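Local atomic coordinates of superoxide dismutase [Fe] (Aquifex pyrophilus, PDB entry 1COJ), a protein that uses a bound iron ion to convert superoxide radicals into molecular oxygen and hydrogen peroxide, as an iron/manganese-family superoxide dismutase. Residues Thr115-Ala120 and Leu140-Leu145; Ser55-Asn58 and Glu63-Glu66. All blocks are in the same frame, centred on the assembly; numbering follows the deposited sequence.

Contact 2 comes first along the chain and contact 1 follows it, in another domain. Contact 2 lies at the tip of the alpha-hairpin domain, where the loop after helix 21-47 turns into helix 63-86, whereas contact 1 joins helix 111-124 to strand 139-145 in the C-terminal domain. Their centres are 36 Å apart and their nearest atoms about 18 Å, so within one subunit they do not touch. The assembly brings the two surfaces together: Tyr64 and Ala57 of contact 2 meet, on a second subunit, the helix that contributes to contact 1. The hairpin tip of one copy thus docks on the sheet-and-helix domain of another in this tetramer.

Contact 1. Residues Thr115-Ala120 and Leu140-Leu145; sequences TNELKA and LVVNGL
Helix 111-124 comes nearest to strand 139-145 where the CA atoms of Leu118 and Val142 stand 6.8 Å apart, a separation spanned by side chains alone. The arrangement belongs to the C-terminal alpha/beta domain of iron/manganese superoxide dismutases, in which helices pack on a three-stranded antiparallel sheet; 139-145 is an outer strand of that sheet within the chain. Val142 carries the strand's share of the contact, with its two methyl groups dividing the helix between them. Val142 CG2 touches the aliphatic part of Glu117, 3.6 Å from Glu117 CG, and the valine methyl meets the glutamate stem at a slant. Val142 CG1, anti to the backbone N (chi1 175°), is directed to Leu118 and lies at a looser 4.4 Å from Leu118 CD2. The leucine also rests on Leu131 of the middle strand and on Phe185 of helix 177-186, so Val142 borders a larger apolar layer between sheet and helices. The side chain of Leu118 is about 12 Å from that of the iron ligand Asp163, so this packing lies outside the first shell of the metal. On the strand, the flanking residues Val141 and Asn143 make their backbone bonds to Gly132 and Ile130, while Val142 O is bonded by Lys68 NZ of a second subunit. The helix and strand thus form part of a subunit interface as well as the domain interior. Glu117 serves both roles: its CG gives the valine an apolar surface, and a bend at chi2 (64°) swings the carboxylate off the methyl groups. There the two oxygens part company, OE1 hydrogen-bonding to Tyr64 OH and OE2 forming a salt bridge with Arg54 NH1, both of the second subunit.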
loop_
_atom_site.group_PDB
_atom_site.type_symbol
_atom_site.label_atom_id
_atom_site.label_comp_id
_atom_site.label_asym_id
_atom_site.label_seq_id
_atom_site.Cartn_x
_atom_site.Cartn_y
_atom_site.Cartn_z
ATOM N N THR A 115 -6.689 -13.937 -23.730
ATOM C CA THR A 115 -7.753 -14.355 -22.824
ATOM C C THR A 115 -7.156 -15.033 -21.597
ATOM O O THR A 115 -7.572 -14.774 -20.466
ATOM C CB THR A 115 -8.758 -15.296 -23.550
ATOM O OG1 THR A 115 -9.709 -14.501 -24.261
ATOM C CG2 THR A 115 -9.493 -16.218 -22.581
ATOM N N ASN A 116 -6.151 -15.867 -21.829
ATOM C CA ASN A 116 -5.480 -16.584 -20.756
ATOM C C ASN A 116 -4.771 -15.591 -19.844
ATOM O O ASN A 116 -4.783 -15.735 -18.617
ATOM C CB ASN A 116 -4.478 -17.580 -21.346
ATOM C CG ASN A 116 -3.753 -18.386 -20.279
ATOM O OD1 ASN A 116 -4.363 -19.170 -19.548
ATOM N ND2 ASN A 116 -2.439 -18.215 -20.205
ATOM N N GLU A 117 -4.183 -14.569 -20.452
ATOM C CA GLU A 117 -3.467 -13.543 -19.713
ATOM C C GLU A 117 -4.427 -12.737 -18.845
ATOM O O GLU A 117 -4.131 -12.454 -17.680
ATOM C CB GLU A 117 -2.723 -12.621 -20.678
ATOM C CG GLU A 117 -1.603 -11.808 -20.039
ATOM C CD GLU A 117 -0.463 -12.667 -19.504
ATOM O OE1 GLU A 117 0.288 -12.182 -18.637
ATOM O OE2 GLU A 117 -0.309 -13.823 -19.947
ATOM N N LEU A 118 -5.582 -12.380 -19.402
ATOM C CA LEU A 118 -6.575 -11.613 -18.660
ATOM C C LEU A 118 -7.152 -12.396 -17.494
ATOM O O LEU A 118 -7.302 -11.855 -16.398
ATOM C CB LEU A 118 -7.703 -11.126 -19.575
ATOM C CG LEU A 118 -7.551 -9.714 -20.147
ATOM C CD1 LEU A 118 -8.721 -9.406 -21.075
ATOM C CD2 LEU A 118 -7.475 -8.695 -19.009
ATOM N N LYS A 119 -7.471 -13.667 -17.726
ATOM C CA LYS A 119 -8.026 -14.510 -16.671
ATOM C C LYS A 119 -7.004 -14.670 -15.552
ATOM O O LYS A 119 -7.352 -14.619 -14.372
ATOM C CB LYS A 119 -8.425 -15.885 -17.214
ATOM C CG LYS A 119 -9.559 -15.865 -18.227
ATOM C CD LYS A 119 -9.922 -17.287 -18.628
ATOM C CE LYS A 119 -10.949 -17.332 -19.750
ATOM N NZ LYS A 119 -12.253 -16.708 -19.401
ATOM N N ALA A 120 -5.738 -14.816 -15.928
ATOM C CA ALA A 120 -4.657 -14.970 -14.959
ATOM C C ALA A 120 -4.528 -13.726 -14.078
ATOM O O ALA A 120 -4.451 -13.833 -12.848
ATOM C CB ALA A 120 -3.345 -15.251 -15.678
ATOM N N LEU A 140 -0.150 -3.058 -26.198
ATOM C CA LEU A 140 -1.252 -3.461 -25.338
ATOM C C LEU A 140 -0.589 -4.186 -24.179
ATOM O O LEU A 140 0.360 -4.956 -24.379
ATOM C CB LEU A 140 -2.208 -4.417 -26.062
ATOM C CG LEU A 140 -3.051 -3.828 -27.196
ATOM C CD1 LEU A 140 -3.887 -4.918 -27.836
ATOM C CD2 LEU A 140 -3.943 -2.714 -26.674
ATOM N N VAL A 141 -1.050 -3.904 -22.966
ATOM C CA VAL A 141 -0.504 -4.526 -21.766
ATOM C C VAL A 141 -1.615 -4.880 -20.783
ATOM O O VAL A 141 -2.698 -4.289 -20.807
ATOM C CB VAL A 141 0.513 -3.602 -21.034
ATOM C CG1 VAL A 141 1.673 -3.236 -21.952
ATOM C CG2 VAL A 141 -0.172 -2.349 -20.524
ATOM N N VAL A 142 -1.359 -5.883 -19.957
ATOM C CA VAL A 142 -2.316 -6.295 -18.949
ATOM C C VAL A 142 -1.804 -5.674 -17.656
ATOM O O VAL A 142 -0.660 -5.894 -17.265
ATOM C CB VAL A 142 -2.381 -7.823 -18.821
ATOM C CG1 VAL A 142 -3.295 -8.204 -17.677
ATOM C CG2 VAL A 142 -2.883 -8.433 -20.117
ATOM N N ASN A 143 -2.639 -4.859 -17.027
ATOM C CA ASN A 143 -2.294 -4.165 -15.791
ATOM C C ASN A 143 -3.215 -4.636 -14.660
ATOM O O ASN A 143 -4.433 -4.475 -14.731
ATOM C CB ASN A 143 -2.453 -2.652 -16.024
ATOM C CG ASN A 143 -2.100 -1.796 -14.803
ATOM O OD1 ASN A 143 -2.496 -0.631 -14.739
ATOM N ND2 ASN A 143 -1.321 -2.337 -13.866
ATOM N N GLY A 144 -2.641 -5.270 -13.647
ATOM C CA GLY A 144 -3.438 -5.725 -12.522
ATOM C C GLY A 144 -3.348 -4.714 -11.393
ATOM O O GLY A 144 -2.278 -4.150 -11.147
ATOM N N LEU A 145 -4.459 -4.475 -10.706
ATOM C CA LEU A 145 -4.491 -3.523 -9.602
ATOM C C LEU A 145 -4.962 -4.227 -8.334
ATOM O O LEU A 145 -5.819 -5.116 -8.392
ATOM C CB LEU A 145 -5.467 -2.376 -9.897
ATOM C CG LEU A 145 -5.538 -1.696 -11.265
ATOM C CD1 LEU A 145 -6.481 -0.510 -11.169
ATOM C CD2 LEU A 145 -4.186 -1.237 -11.725
#

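Contact 2. Residues Ser55-Asn58 and Glu63-Glu66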
loop_
_atom_site.group_PDB
_atom_site.type_symbol
_atom_site.label_atom_id
_atom_site.label_comp_id
_atom_site.label_asym_id
_atom_site.label_seq_id
_atom_site.Cartn_x
_atom_site.Cartn_y
_atom_site.Cartn_z
ATOM N N SER A 55 -0.480 25.526 2.607
ATOM C CA SER A 55 0.763 25.897 3.275
ATOM C C SER A 55 1.146 24.901 4.358
ATOM O O SER A 55 2.292 24.868 4.795
ATOM C CB SER A 55 0.681 27.307 3.868
ATOM O OG SER A 55 -0.258 27.376 4.924
ATOM N N LYS A 56 0.184 24.090 4.788
ATOM C CA LYS A 56 0.433 23.086 5.816
ATOM C C LYS A 56 0.695 21.702 5.223
ATOM O O LYS A 56 0.767 20.720 5.957
ATOM C CB LYS A 56 -0.747 23.004 6.784
ATOM C CG LYS A 56 -0.937 24.232 7.654
ATOM C CD LYS A 56 -2.108 24.032 8.608
ATOM C CE LYS A 56 -2.271 25.201 9.568
ATOM N NZ LYS A 56 -2.452 26.496 8.853
ATOM N N ALA A 57 0.786 21.622 3.899
ATOM C CA ALA A 57 1.041 20.356 3.218
ATOM C C ALA A 57 2.248 19.650 3.839
ATOM O O ALA A 57 3.338 20.222 3.948
ATOM C CB ALA A 57 1.259 20.597 1.726
ATOM N N ASN A 58 2.033 18.408 4.263
ATOM C CA ASN A 58 3.069 17.614 4.912
ATOM C C ASN A 58 2.814 16.138 4.607
ATOM O O ASN A 58 1.668 15.683 4.648
ATOM C CB ASN A 58 3.027 17.877 6.422
ATOM C CG ASN A 58 4.099 17.129 7.175
ATOM O OD1 ASN A 58 3.918 15.969 7.537
ATOM N ND2 ASN A 58 5.228 17.781 7.406
ATOM N N GLU A 63 -4.324 17.778 6.219
ATOM C CA GLU A 63 -5.649 17.655 5.618
ATOM C C GLU A 63 -5.542 17.582 4.100
ATOM O O GLU A 63 -6.192 16.748 3.466
ATOM C CB GLU A 63 -6.559 18.813 6.030
ATOM C CG GLU A 63 -7.208 18.647 7.406
ATOM C CD GLU A 63 -6.231 18.827 8.554
ATOM O OE1 GLU A 63 -6.200 17.972 9.460
ATOM O OE2 GLU A 63 -5.502 19.839 8.564
ATOM N N TYR A 64 -4.682 18.419 3.525
ATOM C CA TYR A 64 -4.488 18.437 2.081
ATOM C C TYR A 64 -4.059 17.070 1.546
ATOM O O TYR A 64 -4.613 16.574 0.558
ATOM C CB TYR A 64 -3.450 19.491 1.696
ATOM C CG TYR A 64 -3.134 19.511 0.220
ATOM C CD1 TYR A 64 -4.047 20.026 -0.700
ATOM C CD2 TYR A 64 -1.934 18.996 -0.261
ATOM C CE1 TYR A 64 -3.770 20.020 -2.063
ATOM C CE2 TYR A 64 -1.649 18.988 -1.624
ATOM C CZ TYR A 64 -2.569 19.495 -2.517
ATOM O OH TYR A 64 -2.301 19.436 -3.866
ATOM N N ARG A 65 -3.065 16.471 2.198
ATOM C CA ARG A 65 -2.557 15.171 1.787
ATOM C C ARG A 65 -3.629 14.086 1.776
ATOM O O ARG A 65 -3.831 13.418 0.761
ATOM C CB ARG A 65 -1.412 14.714 2.696
ATOM C CG ARG A 65 -0.967 13.291 2.399
ATOM C CD ARG A 65 0.011 12.737 3.424
ATOM N NE ARG A 65 -0.042 11.279 3.439
ATOM C CZ ARG A 65 0.520 10.491 2.526
ATOM N NH1 ARG A 65 1.212 11.008 1.520
ATOM N NH2 ARG A 65 0.302 9.187 2.571
ATOM N N GLU A 66 -4.318 13.923 2.903
ATOM C CA GLU A 66 -5.336 12.881 3.038
ATOM C C GLU A 66 -6.436 13.003 1.990
ATOM O O GLU A 66 -6.887 11.993 1.437
ATOM C CB GLU A 66 -5.935 12.872 4.448
ATOM C CG GLU A 66 -4.924 13.036 5.584
ATOM C CD GLU A 66 -3.684 12.161 5.450
ATOM O OE1 GLU A 66 -2.575 12.677 5.704
ATOM O OE2 GLU A 66 -3.801 10.966 5.107
#
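Asn58 O is held by the hydroxyl of Ser62 in a hydrogen bond and lies against the aliphatic stem of Arg65, 3.6 Å from Arg65 CD and 3.8 Å from Arg65 CB. This is the tip of the helical hairpin of the family, where the chain folds back and helix 63-86 begins. The same Ser62 OG makes a weak hydrogen bond with Arg65 N, so one hydroxyl ties the incoming loop to the first turn of the helix. Beside this polar join, Ala57 CB sits 4.1 Å from Tyr64 CD2, approaching the ring obliquely. With chi1 at 176°, the Tyr64 ring swings away from its own backbone N and across to the loop; both residues also pack on Ala120 of a second subunit. The Arg65 chain stays straight out to NE as it passes Asn58, and its guanidinium joins three copies of the protein. NH1 bonds Ala124 O and NH2 forms a salt bridge with Asp146 OD1, both of the second subunit, while NE pairs with Glu70 OE1 of a third. Within its own helix, Arg65 NE has a further, long salt bridge of 3.7 Å to Glu66 OE1.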